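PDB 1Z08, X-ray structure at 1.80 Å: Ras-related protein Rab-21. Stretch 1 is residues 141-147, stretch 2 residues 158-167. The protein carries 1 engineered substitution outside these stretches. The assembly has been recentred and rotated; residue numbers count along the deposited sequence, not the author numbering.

Stretch 1, residues 141-147: VGAKHYH
Stretch 2 158-167: ELFLDLCKRM

Residues 158-167 form a continuous stretch of α-helix, with i to i+4 backbone hydrogen bonds throughout, from Asp 162 N to Glu 158 O at 2.9 Å through to Met 167 N to Leu 163 O at 2.9 Å. Against it runs an extended strand segment through Tyr 146 and His 147 (residues 144-147 have phi -101 to -138°, psi 131 to 145°), nearly antiparallel at 162° and with a closest axial approach of 9.6 Å. The register places Tyr 146 CA 6.7 Å from Leu 159 CA and Lys 144 CA 9.0 Å from Leu 163 CA. Strand alternation directs Lys 144 and Tyr 146 toward the helix and His 145 away.

Tyr 146 dominates the 276 Å² interface. Its m rotamer (chi1 -56°, chi2 85°) carries the ring along the helix, so that one face meets Leu 159 while the hydroxyl reaches Asp 162 and Arg 166, one helical turn apart. The hydroxyl is satisfied in both roles: Tyr 146 OH donates to Asp 162 OD1 at 2.6 Å and accepts from Arg 166 NH1 at 3.0 Å, the latter with an N-H...O angle of 136°. Both partners lie near the ring plane. Asp 162 is t (chi1 -162°); Arg 166 is m, t, p over chi1 to chi3, with chi4 at -152°. Arg 166 NH1 and NH2 also form hydrogen bonds elsewhere in the structure.

Over one face of the ring, buried Leu 159 (chi1 t, chi2 p) starts sideways but brings its end nearer, placing Leu 159 CD1 3.7 Å from the Tyr 146 ring centroid and 16° off the normal, a CH-pi contact suited to a branched aliphatic tip. The Arg 166 guanidinium presents one face to Lys 144, whose CB lies 3.7 Å from Arg 166 NH1; the lysine is unmodelled beyond CB. Preceding the strand, Gly 142 adopts phi/psi 71/20°, a positive phi that favours glycine, and Gly 142 O approaches Arg 166 NH2 to 4.2 Å.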

ATOM      1  N   VAL A 141       8.262  12.519  -5.161  1.00 14.02           N
ATOM      2  CA  VAL A 141       8.767  12.035  -3.865  1.00 14.32           C
ATOM      3  C   VAL A 141       9.522  10.704  -3.960  1.00 14.41           C
ATOM      4  O   VAL A 141       9.815  10.072  -2.940  1.00 14.69           O
ATOM      5  CB  VAL A 141       7.648  11.942  -2.780  1.00 14.07           C
ATOM      6  CG1 VAL A 141       7.120  13.328  -2.421  1.00 14.78           C
ATOM      7  CG2 VAL A 141       6.513  11.002  -3.219  1.00 14.46           C
ATOM      8  N   GLY A 142       9.831  10.287  -5.185  1.00 14.40           N
ATOM      9  CA  GLY A 142      10.572   9.051  -5.425  1.00 14.55           C
ATOM     10  C   GLY A 142       9.781   7.785  -5.146  1.00 14.61           C
ATOM     11  O   GLY A 142      10.360   6.719  -4.933  1.00 15.09           O
ATOM     12  N   ALA A 143       8.456   7.903  -5.138  1.00 14.45           N
ATOM     13  CA  ALA A 143       7.577   6.751  -4.980  1.00 14.21           C
ATOM     14  C   ALA A 143       7.110   6.272  -6.346  1.00 13.94           C
ATOM     15  O   ALA A 143       7.286   6.966  -7.349  1.00 14.13           O
ATOM     16  CB  ALA A 143       6.381   7.116  -4.108  1.00 14.20           C
ATOM     17  N   LYS A 144       6.542   5.071  -6.388  1.00 13.43           N
ATOM     18  CA  LYS A 144       5.851   4.608  -7.579  1.00 13.10           C
ATOM     19  C   LYS A 144       4.359   4.630  -7.291  1.00 12.79           C
ATOM     20  O   LYS A 144       3.934   4.396  -6.155  1.00 12.50           O
ATOM     21  CB  LYS A 144       6.310   3.211  -7.974  1.00 13.21           C
ATOM     22  N   HIS A 145       3.575   4.941  -8.317  1.00 12.59           N
ATOM     23  CA  HIS A 145       2.125   4.956  -8.200  1.00 12.28           C
ATOM     24  C   HIS A 145       1.527   3.682  -8.790  1.00 12.05           C
ATOM     25  O   HIS A 145       2.016   3.164  -9.800  1.00 11.88           O
ATOM     26  CB  HIS A 145       1.532   6.203  -8.870  1.00 12.34           C
ATOM     27  CG  HIS A 145       0.060   6.355  -8.649  1.00 12.68           C
ATOM     28  ND1 HIS A 145      -0.465   7.068  -7.593  1.00 13.17           N
ATOM     29  CD2 HIS A 145      -0.998   5.865  -9.336  1.00 12.62           C
ATOM     30  CE1 HIS A 145      -1.784   7.011  -7.641  1.00 12.47           C
ATOM     31  NE2 HIS A 145      -2.133   6.292  -8.691  1.00 13.22           N
ATOM     32  N   TYR A 146       0.474   3.182  -8.145  1.00 11.88           N
ATOM     33  CA  TYR A 146      -0.193   1.946  -8.551  1.00 11.84           C
ATOM     34  C   TYR A 146      -1.707   2.110  -8.470  1.00 11.88           C
ATOM     35  O   TYR A 146      -2.218   2.787  -7.573  1.00 11.54           O
ATOM     36  CB  TYR A 146       0.208   0.784  -7.637  1.00 12.00           C
ATOM     37  CG  TYR A 146       1.694   0.507  -7.534  1.00 11.87           C
ATOM     38  CD1 TYR A 146       2.490   1.210  -6.631  1.00 12.43           C
ATOM     39  CD2 TYR A 146       2.297  -0.473  -8.322  1.00 12.41           C
ATOM     40  CE1 TYR A 146       3.853   0.954  -6.521  1.00 11.71           C
ATOM     41  CE2 TYR A 146       3.670  -0.743  -8.216  1.00 11.99           C
ATOM     42  CZ  TYR A 146       4.434  -0.019  -7.313  1.00 12.13           C
ATOM     43  OH  TYR A 146       5.784  -0.262  -7.188  1.00 12.61           O
ATOM     44  N   HIS A 147      -2.413   1.476  -9.404  1.00 11.70           N
ATOM     45  CA  HIS A 147      -3.878   1.429  -9.381  1.00 12.18           C
ATOM     46  C   HIS A 147      -4.339   0.036  -8.957  1.00 11.85           C
ATOM     47  O   HIS A 147      -3.866  -0.963  -9.496  1.00 11.63           O
ATOM     48  CB  HIS A 147      -4.457   1.741 -10.763  1.00 12.58           C
ATOM     49  CG  HIS A 147      -4.176   3.130 -11.252  1.00 14.62           C
ATOM     50  ND1 HIS A 147      -4.727   4.251 -10.671  1.00 17.05           N
ATOM     51  CD2 HIS A 147      -3.428   3.574 -12.289  1.00 16.92           C
ATOM     52  CE1 HIS A 147      -4.319   5.328 -11.318  1.00 17.32           C
ATOM     53  NE2 HIS A 147      -3.529   4.945 -12.304  1.00 17.68           N
ATOM     54  N   GLU A 158       0.466  -7.439  -8.938  1.00 15.74           N
ATOM     55  CA  GLU A 158       1.449  -6.557  -9.559  1.00 15.82           C
ATOM     56  C   GLU A 158       2.090  -5.597  -8.550  1.00 15.36           C
ATOM     57  O   GLU A 158       3.303  -5.377  -8.587  1.00 15.11           O
ATOM     58  CB  GLU A 158       0.794  -5.775 -10.705  1.00 16.22           C
ATOM     59  CG  GLU A 158       0.296  -6.640 -11.879  1.00 17.96           C
ATOM     60  CD  GLU A 158      -1.146  -7.147 -11.735  1.00 19.77           C
ATOM     61  OE1 GLU A 158      -1.622  -7.379 -10.601  1.00 18.80           O
ATOM     62  OE2 GLU A 158      -1.805  -7.325 -12.782  1.00 21.74           O
ATOM     63  N   LEU A 159       1.275  -5.040  -7.653  1.00 14.83           N
ATOM     64  CA  LEU A 159       1.754  -4.126  -6.607  1.00 14.57           C
ATOM     65  C   LEU A 159       2.795  -4.781  -5.698  1.00 14.45           C
ATOM     66  O   LEU A 159       3.893  -4.249  -5.517  1.00 14.40           O
ATOM     67  CB  LEU A 159       0.583  -3.591  -5.765  1.00 14.38           C
ATOM     68  CG  LEU A 159       0.876  -2.939  -4.402  1.00 14.42           C
ATOM     69  CD1 LEU A 159       1.661  -1.639  -4.531  1.00 14.14           C
ATOM     70  CD2 LEU A 159      -0.414  -2.718  -3.620  1.00 14.38           C
ATOM     71  N   PHE A 160       2.442  -5.929  -5.125  1.00 14.48           N
ATOM     72  CA  PHE A 160       3.333  -6.611  -4.189  1.00 14.59           C
ATOM     73  C   PHE A 160       4.567  -7.183  -4.878  1.00 14.77           C
ATOM     74  O   PHE A 160       5.660  -7.148  -4.313  1.00 14.77           O
ATOM     75  CB  PHE A 160       2.585  -7.681  -3.394  1.00 14.48           C
ATOM     76  CG  PHE A 160       1.727  -7.122  -2.290  1.00 14.52           C
ATOM     77  CD1 PHE A 160       2.292  -6.759  -1.067  1.00 14.36           C
ATOM     78  CD2 PHE A 160       0.358  -6.951  -2.472  1.00 14.25           C
ATOM     79  CE1 PHE A 160       1.505  -6.238  -0.045  1.00 14.23           C
ATOM     80  CE2 PHE A 160      -0.440  -6.432  -1.453  1.00 14.11           C
ATOM     81  CZ  PHE A 160       0.134  -6.075  -0.237  1.00 14.17           C
ATOM     82  N   LEU A 161       4.390  -7.693  -6.096  1.00 15.00           N
ATOM     83  CA  LEU A 161       5.514  -8.202  -6.885  1.00 15.57           C
ATOM     84  C   LEU A 161       6.515  -7.092  -7.195  1.00 15.38           C
ATOM     85  O   LEU A 161       7.720  -7.273  -7.018  1.00 15.56           O
ATOM     86  CB  LEU A 161       5.031  -8.870  -8.183  1.00 15.59           C
ATOM     87  CG  LEU A 161       6.095  -9.373  -9.174  1.00 16.35           C
ATOM     88  CD1 LEU A 161       6.910 -10.518  -8.587  1.00 17.37           C
ATOM     89  CD2 LEU A 161       5.465  -9.796 -10.497  1.00 16.11           C
ATOM     90  N   ASP A 162       6.009  -5.943  -7.642  1.00 15.27           N
ATOM     91  CA  ASP A 162       6.862  -4.807  -7.977  1.00 15.18           C
ATOM     92  C   ASP A 162       7.560  -4.240  -6.743  1.00 15.07           C
ATOM     93  O   ASP A 162       8.742  -3.903  -6.801  1.00 14.73           O
ATOM     94  CB  ASP A 162       6.072  -3.707  -8.693  1.00 15.30           C
ATOM     95  CG  ASP A 162       6.973  -2.735  -9.438  1.00 15.34           C
ATOM     96  OD1 ASP A 162       6.916  -1.522  -9.147  1.00 15.39           O
ATOM     97  OD2 ASP A 162       7.747  -3.191 -10.307  1.00 15.67           O
ATOM     98  N   LEU A 163       6.832  -4.148  -5.631  1.00 15.06           N
ATOM     99  CA  LEU A 163       7.409  -3.663  -4.376  1.00 15.25           C
ATOM    100  C   LEU A 163       8.566  -4.552  -3.927  1.00 15.43           C
ATOM    101  O   LEU A 163       9.612  -4.051  -3.518  1.00 15.17           O
ATOM    102  CB  LEU A 163       6.338  -3.533  -3.279  1.00 15.20           C
ATOM    103  CG  LEU A 163       6.733  -3.062  -1.868  1.00 15.23           C
ATOM    104  CD1 LEU A 163       7.462  -1.729  -1.854  1.00 15.67           C
ATOM    105  CD2 LEU A 163       5.507  -2.987  -0.985  1.00 14.76           C
ATOM    106  N   CYS A 164       8.372  -5.866  -4.032  1.00 16.01           N
ATOM    107  CA  CYS A 164       9.407  -6.849  -3.705  1.00 16.70           C
ATOM    108  C   CYS A 164      10.647  -6.696  -4.587  1.00 16.85           C
ATOM    109  O   CYS A 164      11.773  -6.746  -4.089  1.00 17.18           O
ATOM    110  CB  CYS A 164       8.851  -8.270  -3.814  1.00 16.65           C
ATOM    111  SG  CYS A 164       7.744  -8.736  -2.471  1.00 18.00           S
ATOM    112  N   LYS A 165      10.432  -6.507  -5.890  1.00 16.98           N
ATOM    113  CA  LYS A 165      11.526  -6.287  -6.840  1.00 17.15           C
ATOM    114  C   LYS A 165      12.333  -5.047  -6.474  1.00 16.97           C
ATOM    115  O   LYS A 165      13.561  -5.070  -6.504  1.00 17.08           O
ATOM    116  CB  LYS A 165      10.991  -6.135  -8.265  1.00 17.41           C
ATOM    117  CG  LYS A 165      10.505  -7.415  -8.908  1.00 18.15           C
ATOM    118  CD  LYS A 165      10.053  -7.127 -10.333  1.00 20.01           C
ATOM    119  CE  LYS A 165       9.314  -8.302 -10.940  1.00 20.79           C
ATOM    120  NZ  LYS A 165       8.777  -7.941 -12.281  1.00 21.75           N
ATOM    121  N   ARG A 166      11.629  -3.971  -6.132  1.00 16.81           N
ATOM    122  CA  ARG A 166      12.266  -2.713  -5.754  1.00 16.74           C
ATOM    123  C   ARG A 166      13.009  -2.815  -4.418  1.00 16.82           C
ATOM    124  O   ARG A 166      14.061  -2.195  -4.245  1.00 16.75           O
ATOM    125  CB  ARG A 166      11.236  -1.584  -5.705  1.00 16.71           C
ATOM    126  CG  ARG A 166      10.629  -1.201  -7.055  1.00 16.54           C
ATOM    127  CD  ARG A 166       9.380  -0.338  -6.873  1.00 16.46           C
ATOM    128  NE  ARG A 166       9.674   0.896  -6.144  1.00 16.08           N
ATOM    129  CZ  ARG A 166       8.800   1.563  -5.393  1.00 15.59           C
ATOM    130  NH1 ARG A 166       7.557   1.119  -5.247  1.00 14.59           N
ATOM    131  NH2 ARG A 166       9.177   2.672  -4.771  1.00 15.19           N
ATOM    132  N   MET A 167      12.467  -3.595  -3.483  1.00 16.99           N
ATOM    133  CA  MET A 167      13.129  -3.816  -2.189  1.00 17.36           C
ATOM    134  C   MET A 167      14.372  -4.706  -2.306  1.00 17.96           C
ATOM    135  O   MET A 167      15.335  -4.542  -1.549  1.00 18.07           O
ATOM    136  CB  MET A 167      12.152  -4.377  -1.151  1.00 17.29           C
ATOM    137  CG  MET A 167      11.094  -3.373  -0.699  1.00 17.04           C
ATOM    138  SD  MET A 167       9.953  -3.985   0.563  1.00 16.86           S
ATOM    139  CE  MET A 167       9.263  -5.436  -0.233  1.00 16.60           C
TER